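Long-range contact in diphthine synthase (Entamoeba histolytica, PDB 3I4T), which probably transfers methyl groups from S-adenosylmethionine to a modified histidine of elongation factor 2 during diphthamide synthesis: residues 41-54 with 65-77. Residues are numbered along the deposited sequence; the frame is centred on the assembly and turned at random.
Sequences LEAVKSCDLVFLEH and KLEEFYGKKVIIG
L52 and I75 join the two strands of a beta-alpha-beta unit, in which strand 49-52 leads through helix 63-70 to strand 75-76, an edge strand of the parallel five-stranded sheet within this chain. The unit is a worked example of parallel pairing: I75 sits between two partners, its N giving a nearly straight bond to V50 O (2.8 Å) and its O taking one from L52 N (2.7 Å). Further along, the ladder loosens, G77 N giving a weak bond to L52 O at 3.3 Å. At the other end a water takes over, accepting from V50 N and donating to K73 O.

The tight part lies between this sheet edge and the crossover helix, and takes in helix 38-46, which packs against helix 63-70 at Y70. L52 CD1 presses against V74 CG1 (3.4 Å) and meets L66 CD2 tip to tip, while strand 97-102 backs L52 and V50 through L101. Beside them the Y70 ring is held between V44 CG1 over one face and the backbone O of L66 over the opposite face, with V74 CG2 at its edge. V44 places CG1 there by setting it anti to its own backbone nitrogen (chi1 165°). L41 CD1 adds an oblique contact at Y70 CD1 (3.5 Å), and L41 and F69 also pack on V38 of the second subunit. On the other face of the sheet, F51, backed by V98, lies side by side with I75.

Toward solvent the fit is looser: L49 CD2 stands 4.2 Å from I75 CD1, and exposed K45 runs its extended chain past Y70 O. K72, by contrast, makes a close approach at the rim, bending at its last torsion (chi4 -71°) and turning its ammonium group toward the C-terminal end of helix 38-46, where NZ lies 3.0 Å from C47 O.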
# COMPACT_ATOMS: atom_id res chain seq x y z
N LEU A 41 -18.60 1.40 -4.49
CA LEU A 41 -19.88 0.88 -4.98
C LEU A 41 -20.90 2.00 -5.19
O LEU A 41 -21.69 1.95 -6.14
CB LEU A 41 -20.44 -0.19 -4.03
CG LEU A 41 -21.68 -0.97 -4.50
CD1 LEU A 41 -21.50 -1.50 -5.92
CD2 LEU A 41 -22.05 -2.12 -3.54
N GLU A 42 -20.88 3.01 -4.32
CA GLU A 42 -21.79 4.15 -4.45
C GLU A 42 -21.50 5.01 -5.67
O GLU A 42 -22.42 5.46 -6.35
CB GLU A 42 -21.81 5.00 -3.18
CG GLU A 42 -22.70 4.45 -2.09
CD GLU A 42 -22.81 5.37 -0.87
OE1 GLU A 42 -22.68 6.61 -1.01
OE2 GLU A 42 -23.04 4.84 0.25
N ALA A 43 -20.21 5.24 -5.95
CA ALA A 43 -19.82 6.03 -7.12
C ALA A 43 -20.19 5.29 -8.39
O ALA A 43 -20.75 5.88 -9.33
CB ALA A 43 -18.36 6.35 -7.09
N VAL A 44 -19.87 4.00 -8.42
CA VAL A 44 -20.27 3.17 -9.54
C VAL A 44 -21.75 3.41 -9.84
O VAL A 44 -22.12 3.70 -10.97
CB VAL A 44 -20.03 1.67 -9.26
CG1 VAL A 44 -20.79 0.79 -10.28
CG2 VAL A 44 -18.54 1.35 -9.28
N LYS A 45 -22.57 3.31 -8.80
CA LYS A 45 -24.02 3.39 -8.94
C LYS A 45 -24.52 4.78 -9.33
O LYS A 45 -25.57 4.90 -9.95
CB LYS A 45 -24.71 2.89 -7.66
CG LYS A 45 -24.64 1.37 -7.47
CD LYS A 45 -25.57 0.89 -6.35
CE LYS A 45 -25.69 -0.64 -6.34
NZ LYS A 45 -26.55 -1.11 -5.22
N SER A 46 -23.76 5.82 -8.98
CA SER A 46 -24.13 7.19 -9.32
C SER A 46 -23.69 7.57 -10.73
O SER A 46 -24.21 8.53 -11.31
CB SER A 46 -23.56 8.18 -8.28
OG SER A 46 -22.20 8.53 -8.55
N CYS A 47 -22.74 6.82 -11.29
CA CYS A 47 -22.16 7.16 -12.59
C CYS A 47 -23.04 6.75 -13.75
O CYS A 47 -23.78 5.77 -13.67
CB CYS A 47 -20.78 6.52 -12.75
SG CYS A 47 -19.46 7.49 -12.01
N ASP A 48 -22.94 7.49 -14.85
CA ASP A 48 -23.71 7.18 -16.05
C ASP A 48 -23.02 6.09 -16.86
O ASP A 48 -23.69 5.31 -17.54
CB ASP A 48 -23.92 8.44 -16.89
CG ASP A 48 -24.38 9.63 -16.07
OD1 ASP A 48 -23.68 10.67 -16.09
OD2 ASP A 48 -25.43 9.53 -15.38
N LEU A 49 -21.69 6.05 -16.80
CA LEU A 49 -20.93 5.05 -17.55
C LEU A 49 -19.85 4.45 -16.67
O LEU A 49 -19.20 5.17 -15.90
CB LEU A 49 -20.29 5.68 -18.80
CG LEU A 49 -21.20 6.19 -19.93
CD1 LEU A 49 -20.48 7.24 -20.74
CD2 LEU A 49 -21.71 5.06 -20.85
N VAL A 50 -19.66 3.14 -16.79
CA VAL A 50 -18.70 2.44 -15.95
C VAL A 50 -17.75 1.61 -16.80
O VAL A 50 -18.16 0.69 -17.50
CB VAL A 50 -19.41 1.53 -14.91
CG1 VAL A 50 -18.38 0.90 -13.96
CG2 VAL A 50 -20.44 2.32 -14.12
N PHE A 51 -16.47 1.94 -16.73
CA PHE A 51 -15.47 1.23 -17.51
C PHE A 51 -14.61 0.36 -16.62
O PHE A 51 -14.30 0.73 -15.48
CB PHE A 51 -14.57 2.20 -18.27
CG PHE A 51 -15.28 2.97 -19.34
CD1 PHE A 51 -15.18 2.58 -20.68
CD2 PHE A 51 -16.02 4.11 -19.03
CE1 PHE A 51 -15.83 3.31 -21.68
CE2 PHE A 51 -16.67 4.85 -20.01
CZ PHE A 51 -16.58 4.45 -21.35
N LEU A 52 -14.24 -0.80 -17.15
CA LEU A 52 -13.24 -1.65 -16.53
C LEU A 52 -11.99 -1.64 -17.37
O LEU A 52 -12.04 -1.87 -18.58
CB LEU A 52 -13.74 -3.09 -16.43
CG LEU A 52 -14.67 -3.49 -15.30
CD1 LEU A 52 -15.19 -4.88 -15.57
CD2 LEU A 52 -13.96 -3.47 -13.96
N GLU A 53 -10.87 -1.36 -16.72
CA GLU A 53 -9.56 -1.66 -17.26
C GLU A 53 -9.51 -3.17 -17.55
O GLU A 53 -9.84 -3.97 -16.69
CB GLU A 53 -8.51 -1.27 -16.22
CG GLU A 53 -7.08 -1.47 -16.65
CD GLU A 53 -6.12 -1.40 -15.48
OE1 GLU A 53 -6.38 -2.03 -14.43
OE2 GLU A 53 -5.08 -0.72 -15.64
N HIS A 54 -9.11 -3.55 -18.76
CA HIS A 54 -9.09 -4.97 -19.16
C HIS A 54 -8.33 -5.85 -18.15
O HIS A 54 -8.68 -7.02 -17.96
CB HIS A 54 -8.49 -5.14 -20.56
CG HIS A 54 -7.00 -4.97 -20.59
ND1 HIS A 54 -6.40 -3.74 -20.69
CD2 HIS A 54 -6.00 -5.88 -20.52
CE1 HIS A 54 -5.08 -3.90 -20.68
NE2 HIS A 54 -4.82 -5.19 -20.58
N LYS A 65 -22.25 -11.51 -13.51
CA LYS A 65 -22.52 -11.49 -12.06
C LYS A 65 -22.15 -10.14 -11.43
O LYS A 65 -22.86 -9.63 -10.55
CB LYS A 65 -21.74 -12.60 -11.35
CG LYS A 65 -22.31 -13.99 -11.59
CD LYS A 65 -21.26 -15.07 -11.29
CE LYS A 65 -21.79 -16.46 -11.60
NZ LYS A 65 -23.09 -16.69 -10.92
N LEU A 66 -21.03 -9.60 -11.88
CA LEU A 66 -20.57 -8.27 -11.51
C LEU A 66 -21.59 -7.19 -11.87
O LEU A 66 -21.85 -6.28 -11.08
CB LEU A 66 -19.23 -7.99 -12.19
CG LEU A 66 -18.47 -6.71 -11.91
CD1 LEU A 66 -17.98 -6.70 -10.47
CD2 LEU A 66 -17.30 -6.62 -12.86
N GLU A 67 -22.17 -7.30 -13.06
CA GLU A 67 -23.12 -6.31 -13.54
C GLU A 67 -24.38 -6.24 -12.69
O GLU A 67 -24.84 -5.14 -12.35
CB GLU A 67 -23.44 -6.50 -15.02
CG GLU A 67 -22.38 -5.89 -15.94
CD GLU A 67 -22.64 -6.11 -17.43
OE1 GLU A 67 -23.41 -7.03 -17.78
OE2 GLU A 67 -22.07 -5.36 -18.25
N GLU A 68 -24.93 -7.40 -12.32
CA GLU A 68 -26.11 -7.41 -11.46
C GLU A 68 -25.78 -7.28 -9.97
O GLU A 68 -26.67 -7.11 -9.14
CB GLU A 68 -27.04 -8.61 -11.77
CG GLU A 68 -26.59 -9.97 -11.25
CD GLU A 68 -27.74 -10.97 -11.22
OE1 GLU A 68 -28.72 -10.78 -11.99
OE2 GLU A 68 -27.68 -11.94 -10.42
N PHE A 69 -24.49 -7.34 -9.65
CA PHE A 69 -24.01 -6.90 -8.35
C PHE A 69 -24.01 -5.37 -8.29
O PHE A 69 -24.31 -4.79 -7.25
CB PHE A 69 -22.60 -7.46 -8.09
CG PHE A 69 -22.01 -7.04 -6.78
CD1 PHE A 69 -22.40 -7.65 -5.59
CD2 PHE A 69 -21.04 -6.05 -6.73
CE1 PHE A 69 -21.84 -7.27 -4.37
CE2 PHE A 69 -20.48 -5.66 -5.52
CZ PHE A 69 -20.88 -6.26 -4.34
N TYR A 70 -23.69 -4.72 -9.41
CA TYR A 70 -23.76 -3.26 -9.49
C TYR A 70 -25.15 -2.73 -9.87
O TYR A 70 -25.45 -1.56 -9.62
CB TYR A 70 -22.74 -2.70 -10.50
CG TYR A 70 -21.28 -2.95 -10.21
CD1 TYR A 70 -20.82 -3.19 -8.91
CD2 TYR A 70 -20.35 -2.91 -11.24
CE1 TYR A 70 -19.47 -3.40 -8.65
CE2 TYR A 70 -19.00 -3.13 -11.00
CZ TYR A 70 -18.56 -3.37 -9.70
OH TYR A 70 -17.22 -3.59 -9.47
N GLY A 71 -25.97 -3.57 -10.50
CA GLY A 71 -27.23 -3.13 -11.10
C GLY A 71 -27.05 -2.25 -12.33
O GLY A 71 -27.97 -1.52 -12.72
N LYS A 72 -25.88 -2.34 -12.97
CA LYS A 72 -25.52 -1.50 -14.11
C LYS A 72 -24.77 -2.30 -15.16
O LYS A 72 -24.16 -3.31 -14.85
CB LYS A 72 -24.61 -0.35 -13.66
CG LYS A 72 -25.31 0.91 -13.19
CD LYS A 72 -24.39 2.10 -13.29
CE LYS A 72 -24.94 3.29 -12.54
NZ LYS A 72 -26.12 3.92 -13.18
N LYS A 73 -24.81 -1.83 -16.41
CA LYS A 73 -23.97 -2.40 -17.46
C LYS A 73 -22.57 -1.81 -17.35
O LYS A 73 -22.40 -0.63 -17.04
CB LYS A 73 -24.54 -2.15 -18.86
CG LYS A 73 -25.71 -3.07 -19.27
CD LYS A 73 -25.69 -4.42 -18.56
CE LYS A 73 -26.32 -5.54 -19.38
NZ LYS A 73 -25.30 -6.28 -20.20
N VAL A 74 -21.58 -2.65 -17.61
CA VAL A 74 -20.17 -2.29 -17.49
C VAL A 74 -19.48 -2.41 -18.85
O VAL A 74 -19.79 -3.32 -19.62
CB VAL A 74 -19.49 -3.18 -16.41
CG1 VAL A 74 -18.06 -3.52 -16.77
CG2 VAL A 74 -19.58 -2.52 -15.04
N ILE A 75 -18.56 -1.50 -19.15
CA ILE A 75 -17.81 -1.57 -20.41
C ILE A 75 -16.36 -2.00 -20.21
O ILE A 75 -15.61 -1.40 -19.44
CB ILE A 75 -17.89 -0.24 -21.19
CG1 ILE A 75 -19.34 0.05 -21.59
CG2 ILE A 75 -16.99 -0.29 -22.43
CD1 ILE A 75 -19.64 1.51 -21.86
N ILE A 76 -15.99 -3.08 -20.89
CA ILE A 76 -14.59 -3.52 -20.98
C ILE A 76 -13.89 -2.77 -22.11
O ILE A 76 -14.42 -2.65 -23.22
CB ILE A 76 -14.52 -5.05 -21.19
CG1 ILE A 76 -14.67 -5.77 -19.85
CG2 ILE A 76 -13.21 -5.47 -21.89
CD1 ILE A 76 -15.26 -7.17 -19.97
N GLY A 77 -12.69 -2.26 -21.82
CA GLY A 77 -11.90 -1.49 -22.80
C GLY A 77 -10.76 -2.29 -23.41
O GLY A 77 -10.27 -3.24 -22.81
O HOH W 1 -21.47 1.52 -18.19